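Local coordinates for LysM domain protein (Mycobacterium smegmatis, PDB 4OIT) that binds mannose as a bacterial lectin of the beta-prism II fold that forms a domain-swapped dimer, at residues L11-S16 / D52-E57; D3-G8 / A56-D61. All coordinates share one frame; numbering follows the deposited sequence.

Contact 1: residues L11-S16 / D52-E57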
loop_
_atom_site.group_PDB
_atom_site.type_symbol
_atom_site.label_atom_id
_atom_site.label_comp_id
_atom_site.label_asym_id
_atom_site.label_seq_id
_atom_site.Cartn_x
_atom_site.Cartn_y
_atom_site.Cartn_z
ATOM N N LEU B 11 9.387 10.925 5.726
ATOM C CA LEU B 11 10.545 10.040 5.710
ATOM C C LEU B 11 10.135 8.809 4.927
ATOM O O LEU B 11 9.070 8.249 5.168
ATOM C CB LEU B 11 10.963 9.614 7.119
ATOM C CG LEU B 11 11.575 10.648 8.060
ATOM C CD1 LEU B 11 11.990 9.965 9.353
ATOM C CD2 LEU B 11 12.760 11.362 7.431
ATOM N N GLU B 12 10.968 8.404 3.979
ATOM C CA GLU B 12 10.781 7.137 3.277
ATOM C C GLU B 12 11.696 6.104 3.931
ATOM O O GLU B 12 12.430 6.434 4.865
ATOM C CB GLU B 12 11.079 7.313 1.787
ATOM C CG GLU B 12 10.041 8.173 1.071
ATOM C CD GLU B 12 10.608 8.961 -0.101
ATOM O OE1 GLU B 12 11.589 9.716 0.090
ATOM O OE2 GLU B 12 10.063 8.836 -1.218
ATOM N N ARG B 13 11.640 4.859 3.461
ATOM C CA ARG B 13 12.448 3.779 4.039
ATOM C C ARG B 13 13.934 4.102 3.988
ATOM O O ARG B 13 14.486 4.333 2.915
ATOM C CB ARG B 13 12.217 2.461 3.302
ATOM C CG ARG B 13 10.784 1.959 3.335
ATOM C CD ARG B 13 10.727 0.454 3.553
ATOM N NE ARG B 13 11.611 -0.286 2.653
ATOM C CZ ARG B 13 11.786 -1.607 2.681
ATOM N NH1 ARG B 13 11.134 -2.360 3.563
ATOM N NH2 ARG B 13 12.618 -2.181 1.819
ATOM N N GLY B 14 14.573 4.109 5.154
ATOM C CA GLY B 14 15.985 4.482 5.273
ATOM C C GLY B 14 16.202 5.972 5.477
ATOM O O GLY B 14 17.332 6.415 5.684
ATOM N N GLY B 15 15.120 6.748 5.417
ATOM C CA GLY B 15 15.185 8.196 5.589
ATOM C C GLY B 15 15.343 8.563 7.050
ATOM O O GLY B 15 14.825 7.872 7.931
ATOM N N SER B 16 16.057 9.656 7.306
ATOM C CA SER B 16 16.362 10.072 8.672
ATOM C C SER B 16 16.164 11.565 8.880
ATOM O O SER B 16 16.407 12.368 7.978
ATOM C CB SER B 16 17.808 9.717 9.030
ATOM O OG SER B 16 18.012 8.316 9.038
ATOM N N ASP B 52 5.437 -3.678 8.066
ATOM C CA ASP B 52 5.508 -3.260 6.655
ATOM C C ASP B 52 5.369 -1.751 6.412
ATOM O O ASP B 52 4.923 -1.333 5.339
ATOM C CB ASP B 52 4.449 -4.002 5.829
ATOM C CG ASP B 52 4.542 -5.503 5.977
ATOM O OD1 ASP B 52 5.652 -6.049 5.802
ATOM O OD2 ASP B 52 3.503 -6.136 6.258
ATOM N N VAL B 53 5.757 -0.941 7.392
ATOM C CA VAL B 53 5.698 0.512 7.247
ATOM C C VAL B 53 6.754 0.935 6.229
ATOM O O VAL B 53 7.924 0.586 6.371
ATOM C CB VAL B 53 5.937 1.236 8.589
ATOM C CG1 VAL B 53 5.978 2.748 8.401
ATOM C CG2 VAL B 53 4.854 0.866 9.592
ATOM N N VAL B 54 6.333 1.672 5.201
ATOM C CA VAL B 54 7.249 2.125 4.140
ATOM C C VAL B 54 7.416 3.644 4.047
ATOM O O VAL B 54 8.316 4.126 3.359
ATOM C CB VAL B 54 6.852 1.576 2.751
ATOM C CG1 VAL B 54 6.988 0.061 2.736
ATOM C CG2 VAL B 54 5.445 2.014 2.353
ATOM N N ARG B 55 6.548 4.394 4.717
ATOM C CA ARG B 55 6.735 5.837 4.844
ATOM C C ARG B 55 6.100 6.373 6.117
ATOM O O ARG B 55 5.200 5.755 6.691
ATOM C CB ARG B 55 6.191 6.581 3.618
ATOM C CG ARG B 55 4.675 6.648 3.519
ATOM C CD ARG B 55 4.249 7.512 2.341
ATOM N NE ARG B 55 2.794 7.574 2.200
ATOM C CZ ARG B 55 2.034 6.600 1.702
ATOM N NH1 ARG B 55 2.570 5.453 1.289
ATOM N NH2 ARG B 55 0.720 6.772 1.621
ATOM N N ALA B 56 6.588 7.533 6.543
ATOM C CA ALA B 56 6.068 8.235 7.706
ATOM C C ALA B 56 5.901 9.696 7.320
ATOM O O ALA B 56 6.861 10.467 7.353
ATOM C CB ALA B 56 7.017 8.089 8.885
ATOM N N GLU B 57 4.684 10.070 6.939
ATOM C CA GLU B 57 4.439 11.402 6.392
ATOM C C GLU B 57 3.707 12.339 7.349
ATOM O O GLU B 57 2.715 11.967 7.980
ATOM C CB GLU B 57 3.713 11.320 5.041
ATOM C CG GLU B 57 2.273 10.830 5.071
ATOM C CD GLU B 57 1.659 10.775 3.680
ATOM O OE1 GLU B 57 2.422 10.751 2.688
ATOM O OE2 GLU B 57 0.412 10.754 3.572
HETATM O O HOH W 1 8.990 -2.167 6.297
#
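Strands 10-12 and 53-58 run antiparallel and are joined at L11 and A56, a hydrogen-bonded pair with CA atoms 5.2 Å apart. The two bonds differ in form: A56 N reaches L11 O at 2.9 Å nearly along the C=O axis, whereas L11 N meets A56 O at 3.0 Å from 41° above the carbonyl plane. L11 O also receives a CA-H...O contact from R55 CA at 3.4 Å. The side chains of L11 and A56 enter the buried side of the sheet, where A56 touches F64 and L66 of strand 64-68. V54 and R55 both face Y67 on the adjacent strand 64-68, a classic beta bulge within this three-stranded sheet of the beta-prism II domain. From E12 to G15 a type II turn, closed by G15 N on E12 O, leads the chain away, and G14 takes a positive phi (88°) that suits glycine. R13, the second residue of this turn, crosses V54 obliquely: CG, anti to the carbonyl carbon (chi1 -60°), rests 3.3 Å from V54 O, the bend at chi2 brings CD to 3.8 Å from V54 CG1, and the bend at chi3 turns the guanidinium toward a water. NH1 meets this water edge-on, though weakly, and the water donates to V53 O. R55, extended from CG to NE, directs its end away from 11-16 and forms a weak, salt-bridging hydrogen bond from NE to E57 OE1.

Contact 2: residues D3-G8 / A56-D61. With BMA (beta-D-mannopyranose), chain I.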
loop_
_atom_site.group_PDB
_atom_site.type_symbol
_atom_site.label_atom_id
_atom_site.label_comp_id
_atom_site.label_asym_id
_atom_site.label_seq_id
_atom_site.Cartn_x
_atom_site.Cartn_y
_atom_site.Cartn_z
ATOM N N ASP B 3 16.585 18.555 10.471
ATOM C CA ASP B 3 15.869 18.260 11.712
ATOM C C ASP B 3 14.356 18.447 11.597
ATOM O O ASP B 3 13.626 18.203 12.560
ATOM C CB ASP B 3 16.410 19.127 12.859
ATOM C CG ASP B 3 16.086 20.607 12.698
ATOM O OD1 ASP B 3 15.625 21.020 11.613
ATOM O OD2 ASP B 3 16.303 21.364 13.665
ATOM N N THR B 4 13.888 18.863 10.421
ATOM C CA THR B 4 12.497 19.281 10.253
ATOM C C THR B 4 11.815 18.665 9.031
ATOM O O THR B 4 12.399 18.587 7.950
ATOM C CB THR B 4 12.401 20.821 10.160
ATOM O OG1 THR B 4 12.969 21.404 11.339
ATOM C CG2 THR B 4 10.948 21.283 10.030
ATOM N N LEU B 5 10.572 18.231 9.230
ATOM C CA LEU B 5 9.662 17.901 8.139
ATOM C C LEU B 5 8.453 18.817 8.253
ATOM O O LEU B 5 7.828 18.897 9.308
ATOM C CB LEU B 5 9.203 16.443 8.213
ATOM C CG LEU B 5 10.265 15.355 8.048
ATOM C CD1 LEU B 5 9.638 13.989 8.275
ATOM C CD2 LEU B 5 10.942 15.402 6.687
ATOM N N THR B 6 8.139 19.511 7.164
ATOM C CA THR B 6 7.009 20.438 7.118
ATOM C C THR B 6 5.799 19.769 6.464
ATOM O O THR B 6 5.900 18.652 5.959
ATOM C CB THR B 6 7.390 21.732 6.373
ATOM O OG1 THR B 6 7.967 21.408 5.103
ATOM C CG2 THR B 6 8.400 22.525 7.191
ATOM N N ALA B 7 4.659 20.454 6.493
ATOM C CA ALA B 7 3.386 19.891 6.029
ATOM C C ALA B 7 3.499 19.236 4.654
ATOM O O ALA B 7 3.912 19.870 3.686
ATOM C CB ALA B 7 2.310 20.968 6.012
ATOM N N GLY B 8 3.129 17.962 4.582
ATOM C CA GLY B 8 3.178 17.205 3.332
ATOM C C GLY B 8 4.449 16.398 3.125
ATOM O O GLY B 8 4.512 15.574 2.216
ATOM N N ALA B 56 6.588 7.533 6.543
ATOM C CA ALA B 56 6.068 8.235 7.706
ATOM C C ALA B 56 5.901 9.696 7.320
ATOM O O ALA B 56 6.861 10.467 7.353
ATOM C CB ALA B 56 7.017 8.089 8.885
ATOM N N GLU B 57 4.684 10.070 6.939
ATOM C CA GLU B 57 4.439 11.402 6.392
ATOM C C GLU B 57 3.707 12.339 7.349
ATOM O O GLU B 57 2.715 11.967 7.980
ATOM C CB GLU B 57 3.713 11.320 5.041
ATOM C CG GLU B 57 2.273 10.830 5.071
ATOM C CD GLU B 57 1.659 10.775 3.680
ATOM O OE1 GLU B 57 2.422 10.751 2.688
ATOM O OE2 GLU B 57 0.412 10.754 3.572
ATOM N N VAL B 58 4.240 13.554 7.450
ATOM C CA VAL B 58 3.598 14.653 8.152
ATOM C C VAL B 58 2.598 15.238 7.164
ATOM O O VAL B 58 2.986 15.911 6.211
ATOM C CB VAL B 58 4.620 15.736 8.570
ATOM C CG1 VAL B 58 3.939 16.844 9.361
ATOM C CG2 VAL B 58 5.753 15.130 9.385
ATOM N N GLN B 59 1.316 14.964 7.386
ATOM C CA GLN B 59 0.275 15.297 6.414
ATOM C C GLN B 59 -0.180 16.752 6.494
ATOM O O GLN B 59 -0.025 17.418 7.521
ATOM C CB GLN B 59 -0.933 14.383 6.604
ATOM C CG GLN B 59 -0.634 12.898 6.425
ATOM C CD GLN B 59 -1.853 11.996 6.591
ATOM O OE1 GLN B 59 -1.794 10.813 6.276
ATOM N NE2 GLN B 59 -2.960 12.544 7.086
ATOM N N THR B 60 -0.767 17.225 5.397
ATOM C CA THR B 60 -1.322 18.582 5.322
ATOM C C THR B 60 -2.557 18.760 6.210
ATOM O O THR B 60 -2.910 19.889 6.559
ATOM C CB THR B 60 -1.694 18.963 3.875
ATOM O OG1 THR B 60 -2.495 17.926 3.295
ATOM C CG2 THR B 60 -0.443 19.162 3.035
ATOM N N ASP B 61 -3.204 17.649 6.572
ATOM C CA ASP B 61 -4.336 17.674 7.512
ATOM C C ASP B 61 -3.904 17.750 8.985
ATOM O O ASP B 61 -4.748 17.757 9.877
ATOM C CB ASP B 61 -5.288 16.482 7.277
ATOM C CG ASP B 61 -4.690 15.139 7.684
ATOM O OD1 ASP B 61 -3.608 15.102 8.307
ATOM O OD2 ASP B 61 -5.311 14.100 7.374
HETATM C C1 BMA I . -7.124 10.153 9.791
HETATM C C2 BMA I . -6.555 10.938 8.599
HETATM C C3 BMA I . -5.911 9.920 7.670
HETATM C C4 BMA I . -4.988 8.939 8.393
HETATM C C5 BMA I . -5.556 8.296 9.666
HETATM C C6 BMA I . -4.350 7.910 10.513
HETATM O O1 BMA I . -7.805 10.889 10.851
HETATM O O2 BMA I . -5.570 11.909 9.046
HETATM O O3 BMA I . -5.161 10.593 6.643
HETATM O O4 BMA I . -4.680 7.857 7.493
HETATM O O5 BMA I . -6.419 9.103 10.486
HETATM O O6 BMA I . -4.671 6.779 11.326
#
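One backbone hydrogen bond joins 3-8 to 56-61: G8 N gives to V58 O at 2.6 Å, the donor lying in the carbonyl plane but the N-H bent to 138°. G8 holds a positive phi (95°), a conformation suited to glycine, as the chain turns after strand 4-6. Apolar contact is carried by L5 and V58, whose side chains point toward each other and cross obliquely. V58 CG1 stands anti to the backbone N (chi1 -177°), so it is CG2 that meets L5 CB, at 3.9 Å. Further along, the methyl CG2 of T60 lies beside A7 and G8. Q59 and D61 turn to the bound beta-D-mannopyranose instead. Q59 leaves the backbone on the side opposite to V58, and its extended chain brings NE2 to BMA O3 at 3.0 Å and, more weakly, to O2, while D61 OD2 accepts from O2 at 2.8 Å. Q59 NE2 also gives to D61 OD1, which lies nearly in the Q59 amide plane, and this bond ties the two sugar-binding groups together. Y67 OH bonds both Q59 OE1 and the sugar, and N63 ND2 adds another sugar bond. V58 further packs on F64 of strand 64-68. Strand 4-6 itself pairs antiparallel with a strand of the second subunit, carrying the sheet across the dimer interface.

Overall arrangement
Strand 53-58 shows how one strand can serve two neighbours in succession: contact 1 pairs A56, in its later half, with strand 10-12, and contact 2 takes up V58 and the loop beyond it, set against the segment that includes strand 4-6. The centres lie about 12 Å apart, A56 and E57 belong to both, and L11 CG packs on L5 CD1 at 3.9 Å. Contact 2 contains Q59 and D61 of the beta-D-mannopyranose pocket, while in contact 1 the nearest atoms of the R55 side chain and the same sugar are about 8 Å apart. Y67 relates the two, joining the bulge of contact 1 to the pocket.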